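Local coordinates for filamentation induced by cAMP protein Fic (Desulfovibrio alaskensis, PDB 4RGL) that is of unknown function but belongs to the Fic/DOC family, with a mostly helical Fic region and a C-terminal domain probably of helix-turn-helix type, at residues E27-Y32 with R202-L207; V88-A93 with R118-E123; E222-V227 with E242-A247. One frame throughout, in Å; residues are numbered along the deposited sequence.

Contact 1: E27-Y32 with R202-L207; sequences EIIGRY and RNWKPL
Ile29 carries CG2 anti to its backbone N and CG1 beside it (chi1 -64°), and with chi2 extended the two methyls part company: CD1 runs out to Trp204, while CG2 is left for Lys205. On the other side, Trp204 has CG opposite its own N (chi1 167°), which swings the indole toward the helix although the side chain does not start out in that direction. The six-membered part of the indole leads. Its CH2 stands 3.7 Å from Ile29 CD1, and CZ3 of the same ring lies 3.9 Å from that methyl, so one methyl meets two neighbouring ring carbons from an oblique angle. Lys205 offers its aliphatic chain, not its ammonium: CD lies 3.6 Å from Ile29 CG2, and CE comes close to the same methyl. Lys205 CG also sits 3.7 Å above the plane of the Trp204 ring, over its centre, so the lysine chain lies against the indole face as both residues touch Ile29. One helical turn on, Tyr32 meets Leu207 obliquely through one ring carbon, CE2 4.0 Å from Leu207 CB, and the two side chains lie alongside each other, pointing opposite ways. Every touch between the segments is apolar, and the backbones stay well apart. Beyond them, Tyr32 and Ile28 rest on helix 238-257, and Trp204 packs edge-to-face with His167 while leaning on Pro168 and Leu169. This is side-chain packing of the C-terminal end of helix 16-32 against the loop that leaves helix 189-202, a helix-on-loop contact within the mainly helical body of the Fic fold.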
loop_
_atom_site.group_PDB
_atom_site.type_symbol
_atom_site.label_atom_id
_atom_site.label_comp_id
_atom_site.label_asym_id
_atom_site.label_seq_id
_atom_site.Cartn_x
_atom_site.Cartn_y
_atom_site.Cartn_z
ATOM N N GLU A 27 -1.087 -2.757 20.077
ATOM C CA GLU A 27 -2.424 -3.277 20.349
ATOM C C GLU A 27 -3.261 -3.366 19.058
ATOM O O GLU A 27 -3.908 -4.385 18.820
ATOM C CB GLU A 27 -3.143 -2.409 21.389
ATOM C CG GLU A 27 -4.498 -2.964 21.802
ATOM C CD GLU A 27 -5.274 -2.112 22.789
ATOM O OE1 GLU A 27 -4.689 -1.151 23.340
ATOM O OE2 GLU A 27 -6.457 -2.434 23.041
ATOM N N ILE A 28 -3.240 -2.294 18.220
ATOM C CA ILE A 28 -4.016 -2.270 16.970
ATOM C C ILE A 28 -3.588 -3.445 16.060
ATOM O O ILE A 28 -4.447 -4.106 15.478
ATOM C CB ILE A 28 -3.876 -0.899 16.233
ATOM C CG1 ILE A 28 -4.297 0.300 17.148
ATOM C CG2 ILE A 28 -4.655 -0.898 14.912
ATOM C CD1 ILE A 28 -5.796 0.273 17.673
ATOM N N ILE A 29 -2.255 -3.727 15.978
ATOM C CA ILE A 29 -1.742 -4.858 15.186
ATOM C C ILE A 29 -2.213 -6.183 15.807
ATOM O O ILE A 29 -2.566 -7.115 15.079
ATOM C CB ILE A 29 -0.200 -4.809 15.059
ATOM C CG1 ILE A 29 0.250 -3.545 14.281
ATOM C CG2 ILE A 29 0.330 -6.087 14.393
ATOM C CD1 ILE A 29 1.759 -3.338 14.235
ATOM N N GLY A 30 -2.296 -6.219 17.141
ATOM C CA GLY A 30 -2.823 -7.370 17.867
ATOM C C GLY A 30 -4.218 -7.753 17.410
ATOM O O GLY A 30 -4.616 -8.908 17.536
ATOM N N ARG A 31 -4.968 -6.770 16.858
ATOM C CA ARG A 31 -6.279 -6.996 16.241
ATOM C C ARG A 31 -6.134 -7.205 14.723
ATOM O O ARG A 31 -6.667 -8.172 14.177
ATOM C CB ARG A 31 -7.217 -5.813 16.525
ATOM C CG ARG A 31 -8.111 -6.005 17.729
ATOM C CD ARG A 31 -8.992 -4.787 17.948
ATOM N NE ARG A 31 -10.148 -5.088 18.796
ATOM C CZ ARG A 31 -11.360 -5.369 18.321
ATOM N NH1 ARG A 31 -11.588 -5.359 17.011
ATOM N NH2 ARG A 31 -12.359 -5.634 19.152
ATOM N N TYR A 32 -5.375 -6.296 14.049
ATOM C CA TYR A 32 -5.127 -6.322 12.587
ATOM C C TYR A 32 -4.685 -7.730 12.117
ATOM O O TYR A 32 -4.857 -8.069 10.944
ATOM C CB TYR A 32 -4.052 -5.267 12.212
ATOM C CG TYR A 32 -3.847 -5.069 10.720
ATOM C CD1 TYR A 32 -4.806 -4.414 9.946
ATOM C CD2 TYR A 32 -2.620 -5.353 10.122
ATOM C CE1 TYR A 32 -4.591 -4.152 8.591
ATOM C CE2 TYR A 32 -2.386 -5.074 8.772
ATOM C CZ TYR A 32 -3.378 -4.476 8.010
ATOM O OH TYR A 32 -3.162 -4.211 6.677
ATOM N N ARG A 202 8.229 -4.397 7.413
ATOM C CA ARG A 202 7.808 -5.725 6.952
ATOM C C ARG A 202 8.835 -6.808 7.361
ATOM O O ARG A 202 8.468 -7.979 7.474
ATOM C CB ARG A 202 7.556 -5.760 5.440
ATOM C CG ARG A 202 8.788 -5.675 4.587
ATOM C CD ARG A 202 8.534 -6.308 3.236
ATOM N NE ARG A 202 8.539 -7.771 3.315
ATOM C CZ ARG A 202 8.000 -8.565 2.397
ATOM N NH1 ARG A 202 7.315 -8.047 1.382
ATOM N NH2 ARG A 202 8.071 -9.882 2.526
ATOM N N ASN A 203 10.094 -6.403 7.667
ATOM C CA ASN A 203 11.096 -7.341 8.199
ATOM C C ASN A 203 10.719 -7.749 9.624
ATOM O O ASN A 203 11.154 -8.796 10.105
ATOM C CB ASN A 203 12.507 -6.727 8.161
ATOM C CG ASN A 203 13.118 -6.656 6.759
ATOM O OD1 ASN A 203 12.514 -7.075 5.755
ATOM N ND2 ASN A 203 14.352 -6.158 6.674
ATOM N N TRP A 204 9.850 -6.946 10.274
ATOM C CA TRP A 204 9.300 -7.246 11.595
ATOM C C TRP A 204 7.956 -7.962 11.455
ATOM O O TRP A 204 7.780 -9.060 11.987
ATOM C CB TRP A 204 9.146 -5.946 12.418
ATOM C CG TRP A 204 8.306 -6.092 13.658
ATOM C CD1 TRP A 204 8.491 -6.986 14.669
ATOM C CD2 TRP A 204 7.287 -5.186 14.106
ATOM N NE1 TRP A 204 7.565 -6.771 15.664
ATOM C CE2 TRP A 204 6.831 -5.655 15.356
ATOM C CE3 TRP A 204 6.701 -4.033 13.563
ATOM C CZ2 TRP A 204 5.799 -5.026 16.062
ATOM C CZ3 TRP A 204 5.670 -3.418 14.257
ATOM C CH2 TRP A 204 5.236 -3.910 15.495
ATOM N N LYS A 205 7.006 -7.335 10.742
ATOM C CA LYS A 205 5.701 -7.924 10.467
ATOM C C LYS A 205 5.344 -7.715 8.993
ATOM O O LYS A 205 5.157 -6.576 8.547
ATOM C CB LYS A 205 4.624 -7.339 11.393
ATOM C CG LYS A 205 4.808 -7.760 12.838
ATOM C CD LYS A 205 3.682 -7.306 13.707
ATOM C CE LYS A 205 3.819 -7.844 15.112
ATOM N NZ LYS A 205 3.742 -9.337 15.156
ATOM N N PRO A 206 5.343 -8.807 8.192
ATOM C CA PRO A 206 5.206 -8.647 6.729
ATOM C C PRO A 206 3.852 -8.057 6.293
ATOM O O PRO A 206 3.722 -7.635 5.146
ATOM C CB PRO A 206 5.367 -10.071 6.205
ATOM C CG PRO A 206 6.115 -10.788 7.276
ATOM C CD PRO A 206 5.651 -10.203 8.556
ATOM N N LEU A 207 2.855 -8.013 7.202
ATOM C CA LEU A 207 1.541 -7.428 6.884
ATOM C C LEU A 207 1.644 -5.913 6.733
ATOM O O LEU A 207 0.858 -5.309 5.995
ATOM C CB LEU A 207 0.512 -7.776 7.973
ATOM C CG LEU A 207 0.228 -9.271 8.178
ATOM C CD1 LEU A 207 -0.737 -9.483 9.327
ATOM C CD2 LEU A 207 -0.318 -9.925 6.880
#

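Contact 2: V88-A93 with R118-E123; sequences VRNAFA and RGLVDE
Asn90 and Arg118 bring the two backbones nearest, their CA atoms 7.1 Å apart. Residues 88-93 are helical throughout; 118-123 form an irregular loop that starts where Arg118 drops out of helical geometry after helix 106-117, and Gly119 continues the turn with a positive phi of 76°. The peptide carbonyl of Arg118 faces the helix. Asn90 ND2 donates to Arg118 O at 2.8 Å, with an N-H...O angle of 150°. The bond lies in the carbonyl plane, on a lone pair, and close to the amide plane of Asn90. Leu120 reaches in from the opposite direction and sets CD1 3.5 Å from the same ND2, so an apolar methyl flanks the polar grip. The Arg118 side chain leads off elsewhere, its NE paired with Glu114 in a salt bridge. The amide nitrogen of buried Asn90 thus has one good carbonyl partner, Arg118 O, and a weak second one, Leu116 O in the last turn of helix 106-117. Main-chain oxygens near a helix C-terminus commonly lack helical N-H partners; here a side-chain amide takes up carbonyls at the end of helix 106-117 and links the following loop to helix 82-95.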
loop_
_atom_site.group_PDB
_atom_site.type_symbol
_atom_site.label_atom_id
_atom_site.label_comp_id
_atom_site.label_asym_id
_atom_site.label_seq_id
_atom_site.Cartn_x
_atom_site.Cartn_y
_atom_site.Cartn_z
ATOM N N VAL A 88 5.707 4.816 -12.218
ATOM C CA VAL A 88 4.748 3.888 -11.605
ATOM C C VAL A 88 5.176 2.432 -11.861
ATOM O O VAL A 88 5.204 1.629 -10.929
ATOM C CB VAL A 88 3.304 4.143 -12.123
ATOM C CG1 VAL A 88 2.333 3.104 -11.572
ATOM C CG2 VAL A 88 2.841 5.554 -11.777
ATOM N N ARG A 89 5.491 2.091 -13.125
ATOM C CA ARG A 89 5.913 0.737 -13.480
ATOM C C ARG A 89 7.145 0.328 -12.665
ATOM O O ARG A 89 7.150 -0.741 -12.058
ATOM C CB ARG A 89 6.206 0.626 -14.992
ATOM C CG ARG A 89 4.994 0.890 -15.889
ATOM C CD ARG A 89 5.235 0.366 -17.294
ATOM N NE ARG A 89 4.132 0.693 -18.201
ATOM C CZ ARG A 89 4.153 1.715 -19.055
ATOM N NH1 ARG A 89 5.220 2.505 -19.132
ATOM N NH2 ARG A 89 3.112 1.948 -19.846
ATOM N N ASN A 90 8.170 1.215 -12.603
ATOM C CA ASN A 90 9.397 0.954 -11.835
ATOM C C ASN A 90 9.093 0.814 -10.341
ATOM O O ASN A 90 9.606 -0.105 -9.693
ATOM C CB ASN A 90 10.431 2.071 -12.058
ATOM C CG ASN A 90 11.102 2.036 -13.415
ATOM O OD1 ASN A 90 10.746 1.248 -14.299
ATOM N ND2 ASN A 90 12.116 2.865 -13.590
ATOM N N ALA A 91 8.246 1.719 -9.790
ATOM C CA ALA A 91 7.866 1.670 -8.375
ATOM C C ALA A 91 7.174 0.344 -8.039
ATOM O O ALA A 91 7.590 -0.345 -7.100
ATOM C CB ALA A 91 6.959 2.835 -8.036
ATOM N N PHE A 92 6.167 -0.059 -8.858
ATOM C CA PHE A 92 5.467 -1.330 -8.655
ATOM C C PHE A 92 6.450 -2.501 -8.699
ATOM O O PHE A 92 6.376 -3.398 -7.863
ATOM C CB PHE A 92 4.353 -1.524 -9.703
ATOM C CG PHE A 92 3.705 -2.890 -9.647
ATOM C CD1 PHE A 92 2.812 -3.214 -8.630
ATOM C CD2 PHE A 92 4.015 -3.866 -10.592
ATOM C CE1 PHE A 92 2.248 -4.489 -8.555
ATOM C CE2 PHE A 92 3.445 -5.136 -10.519
ATOM C CZ PHE A 92 2.557 -5.438 -9.510
ATOM N N ALA A 93 7.388 -2.471 -9.647
ATOM C CA ALA A 93 8.397 -3.511 -9.779
ATOM C C ALA A 93 9.311 -3.562 -8.538
ATOM O O ALA A 93 9.686 -4.652 -8.090
ATOM C CB ALA A 93 9.226 -3.271 -11.027
ATOM N N ARG A 118 15.583 2.667 -12.903
ATOM C CA ARG A 118 16.004 2.097 -14.189
ATOM C C ARG A 118 15.416 2.882 -15.366
ATOM O O ARG A 118 14.201 3.107 -15.420
ATOM C CB ARG A 118 15.601 0.626 -14.289
ATOM C CG ARG A 118 16.019 -0.033 -15.612
ATOM C CD ARG A 118 15.599 -1.479 -15.669
ATOM N NE ARG A 118 16.200 -2.253 -14.588
ATOM C CZ ARG A 118 15.943 -3.532 -14.364
ATOM N NH1 ARG A 118 15.091 -4.190 -15.141
ATOM N NH2 ARG A 118 16.524 -4.163 -13.355
ATOM N N GLY A 119 16.300 3.345 -16.259
ATOM C CA GLY A 119 15.916 4.047 -17.481
ATOM C C GLY A 119 15.473 5.488 -17.293
ATOM O O GLY A 119 15.145 6.163 -18.272
ATOM N N LEU A 120 15.460 5.977 -16.049
ATOM C CA LEU A 120 14.989 7.337 -15.770
ATOM C C LEU A 120 16.148 8.282 -15.488
ATOM O O LEU A 120 16.024 9.489 -15.717
ATOM C CB LEU A 120 14.021 7.338 -14.568
ATOM C CG LEU A 120 12.745 6.497 -14.720
ATOM C CD1 LEU A 120 12.023 6.359 -13.383
ATOM C CD2 LEU A 120 11.815 7.087 -15.774
ATOM N N VAL A 121 17.254 7.754 -14.917
ATOM C CA VAL A 121 18.371 8.580 -14.447
ATOM C C VAL A 121 19.719 7.931 -14.837
ATOM O O VAL A 121 19.755 6.751 -15.189
ATOM C CB VAL A 121 18.260 8.800 -12.906
ATOM C CG1 VAL A 121 19.587 9.264 -12.305
ATOM C CG2 VAL A 121 17.143 9.783 -12.579
ATOM N N ASP A 122 20.818 8.728 -14.820
ATOM C CA ASP A 122 22.146 8.238 -15.180
ATOM C C ASP A 122 22.738 7.371 -14.053
ATOM O O ASP A 122 23.102 6.218 -14.298
ATOM C CB ASP A 122 23.088 9.409 -15.510
ATOM N N GLU A 123 22.804 7.912 -12.811
ATOM C CA GLU A 123 23.408 7.192 -11.682
ATOM C C GLU A 123 22.367 6.347 -10.939
ATOM O O GLU A 123 21.720 6.832 -10.007
ATOM C CB GLU A 123 24.089 8.166 -10.712
ATOM C CG GLU A 123 25.310 8.849 -11.298
ATOM C CD GLU A 123 26.012 9.783 -10.336
ATOM O OE1 GLU A 123 25.530 10.924 -10.155
ATOM O OE2 GLU A 123 27.047 9.375 -9.763
#

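Contact 3: E222-V227 with E242-A247; sequences EDYYRV and EFMLGA
Phe243, early in 242-247, makes the largest part of the contact on this segment, whose axis comes within 10.9 Å of that of 222-227 and runs roughly antiparallel to it, at 150°. Its CG is anti to the backbone N (chi1 -179°), sending the ring straight across to 222-227. Tyr224 CA sits over one face, 4.1 Å from the ring centroid in a CH-pi contact. CZ, the far atom of the phenyl, comes to 3.7 Å from Tyr224 CA; CE2 beside it lies 3.8 Å from Tyr224 CB and also nears the edge of the tyrosine ring; the two side chains cross at about a right angle. Phe243 CE1 meets Asp223 CB at 4.0 Å. Met244, a selenomethionine, bends at chi2 and chi3 so that its CE reaches the edge of the Tyr224 ring, 3.5 Å from Tyr224 CE1. Ile217 of helix 214-219 touches both Tyr224 and Met244. Asp223 OD1 forms a salt bridge, weak as a hydrogen bond, with Arg226 NH1 one turn on, and Tyr224 OH makes a weak hydrogen bond to His176. Between the segments, then, cohesion is apolar and CH-pi, while the Tyr224 hydroxyl pairs with helix 168-182.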
loop_
_atom_site.group_PDB
_atom_site.type_symbol
_atom_site.label_atom_id
_atom_site.label_comp_id
_atom_site.label_asym_id
_atom_site.label_seq_id
_atom_site.Cartn_x
_atom_site.Cartn_y
_atom_site.Cartn_z
ATOM N N GLU A 222 2.560 19.288 4.232
ATOM C CA GLU A 222 3.084 20.559 4.755
ATOM C C GLU A 222 3.670 20.369 6.176
ATOM O O GLU A 222 4.768 20.855 6.454
ATOM C CB GLU A 222 1.988 21.642 4.764
ATOM C CG GLU A 222 2.510 23.031 5.121
ATOM C CD GLU A 222 1.440 24.103 5.251
ATOM O OE1 GLU A 222 0.527 23.933 6.093
ATOM O OE2 GLU A 222 1.589 25.166 4.604
ATOM N N ASP A 223 2.940 19.626 7.065
ATOM C CA ASP A 223 3.400 19.355 8.438
ATOM C C ASP A 223 4.574 18.390 8.430
ATOM O O ASP A 223 5.524 18.569 9.193
ATOM C CB ASP A 223 2.253 18.784 9.300
ATOM C CG ASP A 223 1.083 19.740 9.507
ATOM O OD1 ASP A 223 0.814 20.564 8.593
ATOM O OD2 ASP A 223 0.377 19.599 10.529
ATOM N N TYR A 224 4.512 17.353 7.558
ATOM C CA TYR A 224 5.572 16.353 7.417
ATOM C C TYR A 224 6.917 17.028 7.180
ATOM O O TYR A 224 7.830 16.869 7.993
ATOM C CB TYR A 224 5.238 15.380 6.265
ATOM C CG TYR A 224 6.394 14.511 5.817
ATOM C CD1 TYR A 224 6.868 13.479 6.621
ATOM C CD2 TYR A 224 6.899 14.607 4.521
ATOM C CE1 TYR A 224 7.886 12.628 6.186
ATOM C CE2 TYR A 224 7.896 13.743 4.065
ATOM C CZ TYR A 224 8.388 12.756 4.902
ATOM O OH TYR A 224 9.369 11.904 4.456
ATOM N N TYR A 225 7.002 17.885 6.132
ATOM C CA TYR A 225 8.238 18.599 5.799
ATOM C C TYR A 225 8.603 19.649 6.878
ATOM O O TYR A 225 9.787 19.905 7.095
ATOM C CB TYR A 225 8.127 19.279 4.421
ATOM C CG TYR A 225 8.162 18.308 3.256
ATOM C CD1 TYR A 225 9.267 17.485 3.041
ATOM C CD2 TYR A 225 7.167 18.322 2.282
ATOM C CE1 TYR A 225 9.335 16.637 1.938
ATOM C CE2 TYR A 225 7.238 17.497 1.159
ATOM C CZ TYR A 225 8.320 16.646 0.996
ATOM O OH TYR A 225 8.398 15.825 -0.105
ATOM N N ARG A 226 7.584 20.243 7.560
ATOM C CA ARG A 226 7.833 21.243 8.617
ATOM C C ARG A 226 8.434 20.573 9.869
ATOM O O ARG A 226 9.395 21.095 10.442
ATOM C CB ARG A 226 6.538 21.995 8.978
ATOM C CG ARG A 226 6.776 23.229 9.865
ATOM C CD ARG A 226 5.481 23.971 10.203
ATOM N NE ARG A 226 4.594 23.178 11.065
ATOM C CZ ARG A 226 3.488 22.574 10.638
ATOM N NH1 ARG A 226 3.095 22.711 9.377
ATOM N NH2 ARG A 226 2.744 21.869 11.479
ATOM N N VAL A 227 7.876 19.402 10.279
ATOM C CA VAL A 227 8.393 18.634 11.426
ATOM C C VAL A 227 9.774 18.086 11.092
ATOM O O VAL A 227 10.675 18.124 11.930
ATOM C CB VAL A 227 7.425 17.497 11.834
ATOM N N GLU A 242 7.678 10.985 16.618
ATOM C CA GLU A 242 6.307 11.203 17.086
ATOM C C GLU A 242 5.352 11.360 15.908
ATOM O O GLU A 242 4.267 10.778 15.918
ATOM C CB GLU A 242 6.225 12.447 17.994
ATOM C CG GLU A 242 6.829 12.262 19.379
ATOM C CD GLU A 242 6.653 13.467 20.290
ATOM O OE1 GLU A 242 6.160 14.513 19.807
ATOM O OE2 GLU A 242 6.995 13.360 21.488
ATOM N N PHE A 243 5.757 12.153 14.878
ATOM C CA PHE A 243 4.921 12.394 13.704
ATOM C C PHE A 243 4.684 11.111 12.940
ATOM O O PHE A 243 3.538 10.801 12.602
ATOM C CB PHE A 243 5.559 13.448 12.775
ATOM C CG PHE A 243 4.722 13.766 11.548
ATOM C CD1 PHE A 243 3.759 14.771 11.583
ATOM C CD2 PHE A 243 4.874 13.036 10.370
ATOM C CE1 PHE A 243 2.969 15.046 10.460
ATOM C CE2 PHE A 243 4.066 13.297 9.259
ATOM C CZ PHE A 243 3.122 14.303 9.310
HETATM N N MSE A 244 5.772 10.365 12.633
HETATM C CA MSE A 244 5.677 9.154 11.831
HETATM C C MSE A 244 4.894 8.056 12.566
HETATM O O MSE A 244 3.985 7.466 11.976
HETATM C CB MSE A 244 7.060 8.649 11.444
HETATM C CG MSE A 244 7.033 7.666 10.275
HETATM SE SE MSE A 244 6.138 8.408 8.694
HETATM C CE MSE A 244 7.213 9.996 8.461
ATOM N N LEU A 245 5.220 7.799 13.872
ATOM C CA LEU A 245 4.468 6.811 14.668
ATOM C C LEU A 245 3.007 7.217 14.769
ATOM O O LEU A 245 2.125 6.357 14.776
ATOM C CB LEU A 245 5.069 6.640 16.076
ATOM C CG LEU A 245 6.434 5.937 16.151
ATOM C CD1 LEU A 245 6.944 5.905 17.576
ATOM C CD2 LEU A 245 6.360 4.524 15.593
ATOM N N GLY A 246 2.757 8.531 14.786
ATOM C CA GLY A 246 1.406 9.070 14.773
ATOM C C GLY A 246 0.691 8.748 13.479
ATOM O O GLY A 246 -0.401 8.169 13.496
ATOM N N ALA A 247 1.362 9.025 12.332
ATOM C CA ALA A 247 0.829 8.717 11.004
ATOM C C ALA A 247 0.587 7.210 10.844
ATOM O O ALA A 247 -0.476 6.806 10.358
ATOM C CB ALA A 247 1.787 9.211 9.928
#

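Overall arrangement
Contact 2 is nested along the chain inside the span closed by contact 1, and contact 3 follows both. Contacts 1 and 2 lie on opposite sides of the chain's centre, their centres about 29 Å apart; between centres, contact 3 is about 21 Å from contact 1 and about 27 Å from contact 2, and none of them touch. Helix 238-257 is the common element of contacts 1 and 3: it supplies residues 242-247 directly, and farther along it touches Ile28 and Tyr32. Helix 168-182 likewise meets Trp204 of contact 1 and Met244 of contact 3. Together they join helices from the chain's start to 238-257 in one mainly helical body, apart from the probable C-terminal helix-turn-helix domain.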